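PDB 3S6S: Ac-ASP-7 from Ancylostoma caninum, which is of unknown function but belongs to the secreted SCP/TAPS family of pathogenesis-related proteins and may take part in hookworm–host interactions. Local coordinates for residues R61-L66 with R75-F80; Y69-H74 with D141-D146. All blocks are in the same frame, centred on the assembly; numbering follows the deposited sequence.

Contact 1 (R61-L66 with R75-F80)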
ATOM      1  N   ARG A  61     -10.369   3.740   8.558  1.00 26.38           N
ATOM      2  CA  ARG A  61     -11.786   3.844   8.882  1.00 24.43           C
ATOM      3  C   ARG A  61     -12.085   5.167   9.586  1.00 29.06           C
ATOM      4  O   ARG A  61     -13.122   5.781   9.339  1.00 30.73           O
ATOM      5  CB  ARG A  61     -12.249   2.672   9.748  1.00 27.92           C
ATOM      6  CG  ARG A  61     -13.778   2.598   9.919  1.00 32.31           C
ATOM      7  CD  ARG A  61     -14.257   1.596  11.002  1.00 32.25           C
ATOM      8  NE  ARG A  61     -13.874   2.012  12.355  1.00 37.41           N
ATOM      9  CZ  ARG A  61     -14.429   3.026  13.034  1.00 46.49           C
ATOM     10  NH1 ARG A  61     -15.414   3.749  12.496  1.00 46.87           N
ATOM     11  NH2 ARG A  61     -13.999   3.332  14.261  1.00 32.54           N
ATOM     12  N   LYS A  62     -11.182   5.607  10.462  1.00 26.50           N
ATOM     13  CA  LYS A  62     -11.362   6.870  11.164  1.00 27.37           C
ATOM     14  C   LYS A  62     -11.268   8.021  10.165  1.00 30.74           C
ATOM     15  O   LYS A  62     -12.011   9.016  10.258  1.00 26.52           O
ATOM     16  CB  LYS A  62     -10.303   7.058  12.251  1.00 28.62           C
ATOM     17  CG  LYS A  62     -10.249   5.980  13.311  1.00 32.21           C
ATOM     18  CD  LYS A  62     -11.054   6.344  14.535  1.00 31.98           C
ATOM     19  CE  LYS A  62     -10.339   5.923  15.813  1.00 32.27           C
ATOM     20  NZ  LYS A  62     -10.159   4.446  15.933  1.00 36.34           N
ATOM     21  N   GLU A  63     -10.343   7.869   9.216  1.00 24.99           N
ATOM     22  CA  GLU A  63     -10.120   8.864   8.173  1.00 30.08           C
ATOM     23  C   GLU A  63     -11.359   9.051   7.290  1.00 30.19           C
ATOM     24  O   GLU A  63     -11.630  10.154   6.817  1.00 28.12           O
ATOM     25  CB  GLU A  63      -8.910   8.491   7.309  1.00 26.06           C
ATOM     26  CG  GLU A  63      -8.705   9.408   6.122  1.00 26.63           C
ATOM     27  CD  GLU A  63      -8.276  10.795   6.554  1.00 29.20           C
ATOM     28  OE1 GLU A  63      -8.586  11.776   5.850  1.00 31.57           O
ATOM     29  OE2 GLU A  63      -7.629  10.901   7.607  1.00 31.62           O
ATOM     30  N   ILE A  64     -12.102   7.971   7.058  1.00 29.94           N
ATOM     31  CA  ILE A  64     -13.316   8.086   6.266  1.00 34.03           C
ATOM     32  C   ILE A  64     -14.360   8.894   7.029  1.00 36.19           C
ATOM     33  O   ILE A  64     -15.009   9.780   6.476  1.00 39.42           O
ATOM     34  CB  ILE A  64     -13.904   6.728   5.906  1.00 32.86           C
ATOM     35  CG1 ILE A  64     -13.079   6.079   4.790  1.00 31.92           C
ATOM     36  CG2 ILE A  64     -15.343   6.905   5.446  1.00 33.61           C
ATOM     37  CD1 ILE A  64     -13.287   4.585   4.629  1.00 30.85           C
ATOM     38  N   LYS A  65     -14.508   8.583   8.306  1.00 30.99           N
ATOM     39  CA  LYS A  65     -15.488   9.242   9.145  1.00 35.55           C
ATOM     40  C   LYS A  65     -15.072  10.683   9.449  1.00 32.77           C
ATOM     41  O   LYS A  65     -15.903  11.555   9.605  1.00 33.79           O
ATOM     42  CB  LYS A  65     -15.649   8.446  10.441  1.00 41.50           C
ATOM     43  CG  LYS A  65     -17.063   8.399  10.952  1.00 51.16           C
ATOM     44  CD  LYS A  65     -17.473   6.977  11.288  1.00 56.86           C
ATOM     45  CE  LYS A  65     -18.948   6.925  11.693  1.00 69.19           C
ATOM     46  NZ  LYS A  65     -19.448   5.523  11.861  1.00 63.26           N
ATOM     47  N   LEU A  66     -13.774  10.931   9.519  1.00 33.69           N
ATOM     48  CA  LEU A  66     -13.292  12.251   9.904  1.00 34.26           C
ATOM     49  C   LEU A  66     -12.079  12.668   9.082  1.00 31.78           C
ATOM     50  O   LEU A  66     -10.939  12.564   9.538  1.00 32.17           O
ATOM     51  CB  LEU A  66     -12.954  12.282  11.399  1.00 32.39           C
ATOM     52  CG  LEU A  66     -12.688  13.684  11.936  1.00 38.53           C
ATOM     53  CD1 LEU A  66     -13.911  14.584  11.716  1.00 31.86           C
ATOM     54  CD2 LEU A  66     -12.324  13.608  13.406  1.00 38.82           C
ATOM     55  N   ARG A  75       0.491  10.230   8.737  1.00 27.94           N
ATOM     56  CA  ARG A  75       0.409   9.102   7.824  1.00 30.63           C
ATOM     57  C   ARG A  75       0.324   9.559   6.380  1.00 28.05           C
ATOM     58  O   ARG A  75      -0.013  10.703   6.100  1.00 26.36           O
ATOM     59  CB  ARG A  75      -0.844   8.273   8.126  1.00 27.43           C
ATOM     60  CG  ARG A  75      -1.010   7.899   9.571  1.00 26.97           C
ATOM     61  CD  ARG A  75       0.136   7.031  10.020  1.00 22.71           C
ATOM     62  NE  ARG A  75      -0.224   6.279  11.214  1.00 27.12           N
ATOM     63  CZ  ARG A  75       0.661   5.697  12.018  1.00 33.28           C
ATOM     64  NH1 ARG A  75       1.963   5.798  11.766  1.00 28.10           N
ATOM     65  NH2 ARG A  75       0.247   5.015  13.075  1.00 29.94           N
ATOM     66  N   GLY A  76       0.603   8.640   5.462  1.00 25.65           N
ATOM     67  CA  GLY A  76       0.269   8.846   4.069  1.00 25.52           C
ATOM     68  C   GLY A  76      -1.162   8.363   3.880  1.00 27.20           C
ATOM     69  O   GLY A  76      -1.641   7.514   4.641  1.00 21.90           O
ATOM     70  N   VAL A  77      -1.845   8.913   2.878  1.00 23.75           N
ATOM     71  CA  VAL A  77      -3.225   8.557   2.607  1.00 25.23           C
ATOM     72  C   VAL A  77      -3.440   8.451   1.105  1.00 27.23           C
ATOM     73  O   VAL A  77      -2.939   9.280   0.342  1.00 26.30           O
ATOM     74  CB  VAL A  77      -4.215   9.615   3.171  1.00 30.13           C
ATOM     75  CG1 VAL A  77      -5.669   9.189   2.921  1.00 26.45           C
ATOM     76  CG2 VAL A  77      -3.981   9.846   4.652  1.00 26.07           C
ATOM     77  N   THR A  78      -4.167   7.418   0.684  1.00 25.85           N
ATOM     78  CA  THR A  78      -4.741   7.376  -0.655  1.00 24.33           C
ATOM     79  C   THR A  78      -6.256   7.165  -0.597  1.00 26.13           C
ATOM     80  O   THR A  78      -6.785   6.582   0.343  1.00 22.97           O
ATOM     81  CB  THR A  78      -4.115   6.284  -1.541  1.00 24.47           C
ATOM     82  OG1 THR A  78      -4.353   4.986  -0.961  1.00 23.49           O
ATOM     83  CG2 THR A  78      -2.614   6.541  -1.722  1.00 21.38           C
ATOM     84  N   ARG A  79      -6.954   7.653  -1.611  1.00 26.63           N
ATOM     85  CA  ARG A  79      -8.390   7.472  -1.683  1.00 30.52           C
ATOM     86  C   ARG A  79      -8.753   6.994  -3.065  1.00 27.07           C
ATOM     87  O   ARG A  79      -8.155   7.402  -4.047  1.00 25.12           O
ATOM     88  CB  ARG A  79      -9.115   8.780  -1.381  1.00 28.14           C
ATOM     89  CG  ARG A  79      -8.442   9.582  -0.298  1.00 36.07           C
ATOM     90  CD  ARG A  79      -9.110  10.928  -0.115  1.00 36.91           C
ATOM     91  NE  ARG A  79     -10.084  10.837   0.956  1.00 36.06           N
ATOM     92  CZ  ARG A  79      -9.860  11.276   2.182  1.00 37.54           C
ATOM     93  NH1 ARG A  79      -8.689  11.857   2.469  1.00 33.58           N
ATOM     94  NH2 ARG A  79     -10.814  11.146   3.106  1.00 31.24           N
ATOM     95  N   PHE A  80      -9.730   6.107  -3.140  1.00 31.90           N
ATOM     96  CA  PHE A  80     -10.239   5.700  -4.440  1.00 34.37           C
ATOM     97  C   PHE A  80     -11.697   5.282  -4.327  1.00 33.54           C
ATOM     98  O   PHE A  80     -12.108   4.675  -3.333  1.00 32.46           O
ATOM     99  CB  PHE A  80      -9.338   4.644  -5.102  1.00 29.05           C
ATOM    100  CG  PHE A  80      -8.940   3.512  -4.195  1.00 31.93           C
ATOM    101  CD1 PHE A  80      -7.882   3.655  -3.306  1.00 26.35           C
ATOM    102  CD2 PHE A  80      -9.608   2.282  -4.253  1.00 33.28           C
ATOM    103  CE1 PHE A  80      -7.501   2.598  -2.475  1.00 31.33           C
ATOM    104  CE2 PHE A  80      -9.239   1.220  -3.418  1.00 28.40           C
ATOM    105  CZ  PHE A  80      -8.187   1.374  -2.533  1.00 27.89           C
TER
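E63, on the last turns of a helix, and R79, on a neighbouring strand, make the one charged link here, a loose salt bridge with OE1 of E63 3.4 Å from NH1 of R79. Its hydrogen bond is weak, with an N-H...O angle of 148°. The oxygen sits at the edge of the guanidinium, near its plane, and NH2 of R79 is 3.6 Å from the same OE1. The carboxylate itself is turned steeply, the two planes lying 74° apart, which rules out a flat two-pronged pairing.

What chiefly holds the carboxylate is the connection between helix and strand: OE2 of E63 accepts a hydrogen bond from the backbone N of A70, and OE1 takes one from N of G68. A buried acid thus gathers two backbone N-H groups and a more exposed arginine, which probably stabilises its negative charge. R79 gets there by a bend at chi3 (95°), its arm crossing that of E63 at about a right angle.

Packing is thin: CG of E63 meets CG1 of V77 at 4.4 Å. V77 and R79 point from strand 76-83 toward helix 54-65, whereas T78 and F80 of the same strand pack on helix 88-99. Next to this outer strand, 133-140 offers V137 to E63 and I64, and helix 69-72 places A70 against V77.

Contact 2 (Y69-H74 with D141-D146)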
ATOM      1  N   TYR A  69      -8.033  13.009   9.795  1.00 30.80           N
ATOM      2  CA  TYR A  69      -7.584  12.175  10.916  1.00 33.28           C
ATOM      3  C   TYR A  69      -6.178  11.624  10.706  1.00 29.35           C
ATOM      4  O   TYR A  69      -5.330  11.725  11.590  1.00 32.21           O
ATOM      5  CB  TYR A  69      -8.560  11.013  11.203  1.00 33.67           C
ATOM      6  CG  TYR A  69      -8.035  10.060  12.253  1.00 27.03           C
ATOM      7  CD1 TYR A  69      -8.363  10.221  13.602  1.00 28.94           C
ATOM      8  CD2 TYR A  69      -7.182   9.017  11.902  1.00 28.21           C
ATOM      9  CE1 TYR A  69      -7.853   9.364  14.577  1.00 28.97           C
ATOM     10  CE2 TYR A  69      -6.665   8.158  12.860  1.00 32.40           C
ATOM     11  CZ  TYR A  69      -7.003   8.332  14.198  1.00 37.21           C
ATOM     12  OH  TYR A  69      -6.492   7.464  15.147  1.00 43.31           O
ATOM     13  N   ALA A  70      -5.921  11.057   9.534  1.00 26.99           N
ATOM     14  CA  ALA A  70      -4.644  10.372   9.295  1.00 32.30           C
ATOM     15  C   ALA A  70      -3.453  11.335   9.233  1.00 29.82           C
ATOM     16  O   ALA A  70      -2.386  11.071   9.784  1.00 27.34           O
ATOM     17  CB  ALA A  70      -4.720   9.512   8.029  1.00 26.44           C
ATOM     18  N   ASP A  71      -3.646  12.453   8.552  1.00 31.97           N
ATOM     19  CA  ASP A  71      -2.620  13.480   8.509  1.00 38.08           C
ATOM     20  C   ASP A  71      -2.180  13.909   9.915  1.00 33.84           C
ATOM     21  O   ASP A  71      -1.008  14.153  10.148  1.00 35.88           O
ATOM     22  CB  ASP A  71      -3.081  14.692   7.697  1.00 40.54           C
ATOM     23  CG  ASP A  71      -1.977  15.716   7.529  1.00 55.54           C
ATOM     24  OD1 ASP A  71      -0.904  15.324   7.014  1.00 56.04           O
ATOM     25  OD2 ASP A  71      -2.163  16.891   7.938  1.00 55.86           O
ATOM     26  N   LEU A  72      -3.122  13.975  10.851  1.00 34.83           N
ATOM     27  CA  LEU A  72      -2.791  14.301  12.238  1.00 37.83           C
ATOM     28  C   LEU A  72      -1.845  13.299  12.874  1.00 39.09           C
ATOM     29  O   LEU A  72      -1.081  13.642  13.778  1.00 38.55           O
ATOM     30  CB  LEU A  72      -4.051  14.374  13.099  1.00 38.93           C
ATOM     31  CG  LEU A  72      -4.930  15.591  12.879  1.00 38.62           C
ATOM     32  CD1 LEU A  72      -5.852  15.709  14.054  1.00 39.97           C
ATOM     33  CD2 LEU A  72      -4.062  16.831  12.738  1.00 42.74           C
ATOM     34  N   HIS A  73      -1.931  12.051  12.427  1.00 37.13           N
ATOM     35  CA  HIS A  73      -1.041  11.016  12.925  1.00 36.19           C
ATOM     36  C   HIS A  73       0.154  10.827  11.989  1.00 36.89           C
ATOM     37  O   HIS A  73       0.897   9.853  12.103  1.00 34.53           O
ATOM     38  CB  HIS A  73      -1.825   9.716  13.154  1.00 33.74           C
ATOM     39  CG  HIS A  73      -2.928   9.858  14.161  1.00 35.53           C
ATOM     40  ND1 HIS A  73      -2.768   9.552  15.496  1.00 39.04           N
ATOM     41  CD2 HIS A  73      -4.198  10.312  14.033  1.00 34.21           C
ATOM     42  CE1 HIS A  73      -3.898   9.785  16.140  1.00 37.52           C
ATOM     43  NE2 HIS A  73      -4.781  10.248  15.274  1.00 35.13           N
ATOM     44  N   HIS A  74       0.329  11.773  11.066  1.00 35.72           N
ATOM     45  CA  HIS A  74       1.515  11.821  10.211  1.00 36.07           C
ATOM     46  C   HIS A  74       1.631  10.623   9.293  1.00 35.60           C
ATOM     47  O   HIS A  74       2.727  10.087   9.083  1.00 34.35           O
ATOM     48  CB  HIS A  74       2.776  11.978  11.058  1.00 39.22           C
ATOM     49  CG  HIS A  74       2.798  13.252  11.846  1.00 48.79           C
ATOM     50  ND1 HIS A  74       2.520  13.297  13.196  1.00 41.02           N
ATOM     51  CD2 HIS A  74       3.015  14.533  11.457  1.00 40.40           C
ATOM     52  CE1 HIS A  74       2.582  14.550  13.609  1.00 42.74           C
ATOM     53  NE2 HIS A  74       2.880  15.318  12.574  1.00 44.71           N
ATOM     54  N   ASP A 141       2.258   4.082   6.679  1.00 26.09           N
ATOM     55  CA  ASP A 141       3.068   4.530   7.793  1.00 26.46           C
ATOM     56  C   ASP A 141       4.033   5.615   7.340  1.00 26.19           C
ATOM     57  O   ASP A 141       4.437   6.459   8.133  1.00 28.54           O
ATOM     58  CB  ASP A 141       3.792   3.361   8.478  1.00 24.56           C
ATOM     59  CG  ASP A 141       4.893   2.743   7.618  1.00 25.81           C
ATOM     60  OD1 ASP A 141       5.784   2.100   8.209  1.00 26.47           O
ATOM     61  OD2 ASP A 141       4.880   2.882   6.375  1.00 19.42           O
ATOM     62  N   LYS A 142       4.388   5.611   6.060  1.00 24.39           N
ATOM     63  CA  LYS A 142       5.314   6.620   5.571  1.00 26.43           C
ATOM     64  C   LYS A 142       4.894   7.291   4.259  1.00 27.75           C
ATOM     65  O   LYS A 142       4.625   6.644   3.253  1.00 28.19           O
ATOM     66  CB  LYS A 142       6.741   6.077   5.490  1.00 30.10           C
ATOM     67  CG  LYS A 142       7.778   7.190   5.433  1.00 32.59           C
ATOM     68  CD  LYS A 142       9.200   6.656   5.543  1.00 40.26           C
ATOM     69  CE  LYS A 142      10.214   7.777   5.842  1.00 32.70           C
ATOM     70  NZ  LYS A 142      10.099   8.926   4.895  1.00 34.55           N
ATOM     71  N   LYS A 143       4.851   8.617   4.309  1.00 29.33           N
ATOM     72  CA  LYS A 143       4.442   9.463   3.210  1.00 28.53           C
ATOM     73  C   LYS A 143       5.671  10.044   2.544  1.00 29.96           C
ATOM     74  O   LYS A 143       6.524  10.589   3.220  1.00 29.48           O
ATOM     75  CB  LYS A 143       3.608  10.603   3.777  1.00 29.74           C
ATOM     76  CG  LYS A 143       3.287  11.683   2.794  1.00 28.53           C
ATOM     77  CD  LYS A 143       2.389  12.674   3.458  1.00 30.60           C
ATOM     78  CE  LYS A 143       1.780  13.646   2.461  1.00 38.83           C
ATOM     79  NZ  LYS A 143       1.046  14.728   3.196  1.00 47.39           N
ATOM     80  N   PRO A 144       5.778   9.931   1.210  1.00 32.54           N
ATOM     81  CA  PRO A 144       6.964  10.517   0.577  1.00 30.98           C
ATOM     82  C   PRO A 144       6.840  12.040   0.578  1.00 37.21           C
ATOM     83  O   PRO A 144       5.748  12.548   0.822  1.00 35.44           O
ATOM     84  CB  PRO A 144       6.872   9.995  -0.847  1.00 31.51           C
ATOM     85  CG  PRO A 144       5.395   9.870  -1.090  1.00 29.25           C
ATOM     86  CD  PRO A 144       4.818   9.412   0.220  1.00 26.58           C
ATOM     87  N   LYS A 145       7.930  12.761   0.332  1.00 41.07           N
ATOM     88  CA  LYS A 145       7.808  14.201   0.106  1.00 40.40           C
ATOM     89  C   LYS A 145       8.014  14.546  -1.353  1.00 38.24           C
ATOM     90  O   LYS A 145       8.571  13.769  -2.120  1.00 35.62           O
ATOM     91  CB  LYS A 145       8.711  15.061   1.011  1.00 39.91           C
ATOM     92  CG  LYS A 145       9.730  14.334   1.863  1.00 43.77           C
ATOM     93  CD  LYS A 145      10.090  15.182   3.086  1.00 49.06           C
ATOM     94  CE  LYS A 145      10.230  16.663   2.697  1.00 55.04           C
ATOM     95  NZ  LYS A 145      10.246  17.584   3.871  1.00 52.81           N
ATOM     96  N   ASP A 146       7.533  15.717  -1.741  1.00 42.50           N
ATOM     97  CA  ASP A 146       7.606  16.115  -3.130  1.00 40.12           C
ATOM     98  C   ASP A 146       9.055  16.235  -3.559  1.00 38.82           C
ATOM     99  O   ASP A 146       9.898  16.745  -2.816  1.00 35.95           O
ATOM    100  CB  ASP A 146       6.815  17.396  -3.352  1.00 44.40           C
ATOM    101  CG  ASP A 146       5.323  17.176  -3.163  1.00 56.15           C
ATOM    102  OD1 ASP A 146       4.861  17.222  -1.999  1.00 58.61           O
ATOM    103  OD2 ASP A 146       4.624  16.910  -4.169  1.00 55.56           O
TER
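D71 and K143 bring opposite charges near each other without joining them: OD1 of D71 lies 4.3 Å from NZ of K143, too far for a salt bridge. The lysine does most of the reaching. Every torsion of its side chain is close to anti, from chi1 at 171° onward, and the straight arm carries the ammonium across to the aspartate. The attraction is probably modest, since both residues are exposed at the surface.

Backbone proximity supplies the second approach. The carbonyl oxygens of H74 and D141 come within 4.1 Å, two acceptors that lean toward each other with no N-H between them, and no hydrogen bond links the segments anywhere. The D141 side chain points away from H74 and is held instead by T115, whose OG1 bonds to OD1; Q108 of helix 103-110 takes the carbonyl of K142. The loop is therefore anchored mainly from its other neighbours.

Within 69-74 the rings pack on their own segment, though Y69 also rests on helix 54-65. CD2 of H73 sits 3.4 Å above one face of the Y69 ring, toward its rim, while the carbonyl oxygen of Y69 lies in plane at the edge of the H73 imidazole. Over one face of the H74 ring, again offset, is the D71 carbonyl oxygen.

Local backbone bonds close the short helix. The N of H74 donates to O of D71 at 2.9 Å, and the N of R75 reaches O of A70. With H74 at positive phi (64°) as the C-prime residue, this is a Schellman motif, which ends helix 69-72 and turns the chain toward strand 76-83, beside the loop that leaves strand 133-140.

Overall arrangement
Contact 1 is partly buried and contact 2 lies at the surface, on the same side of the molecule with centres about 11 Å apart. Both touch helix 69-72, which follows helix 54-65 and leads into strand 76-83, so their segments alternate along the chain. A70 joins them, its backbone N-H and carbonyl being tied to one segment of contact 1 each. In contact 1 opposite charges pair, around a buried carboxylate; in contact 2 they merely come near, and local backbone bonds at the helix end do the shaping. Contact 1 joins a helix to the sheet's outer strand, whereas contact 2 sets a helix end beside a loop.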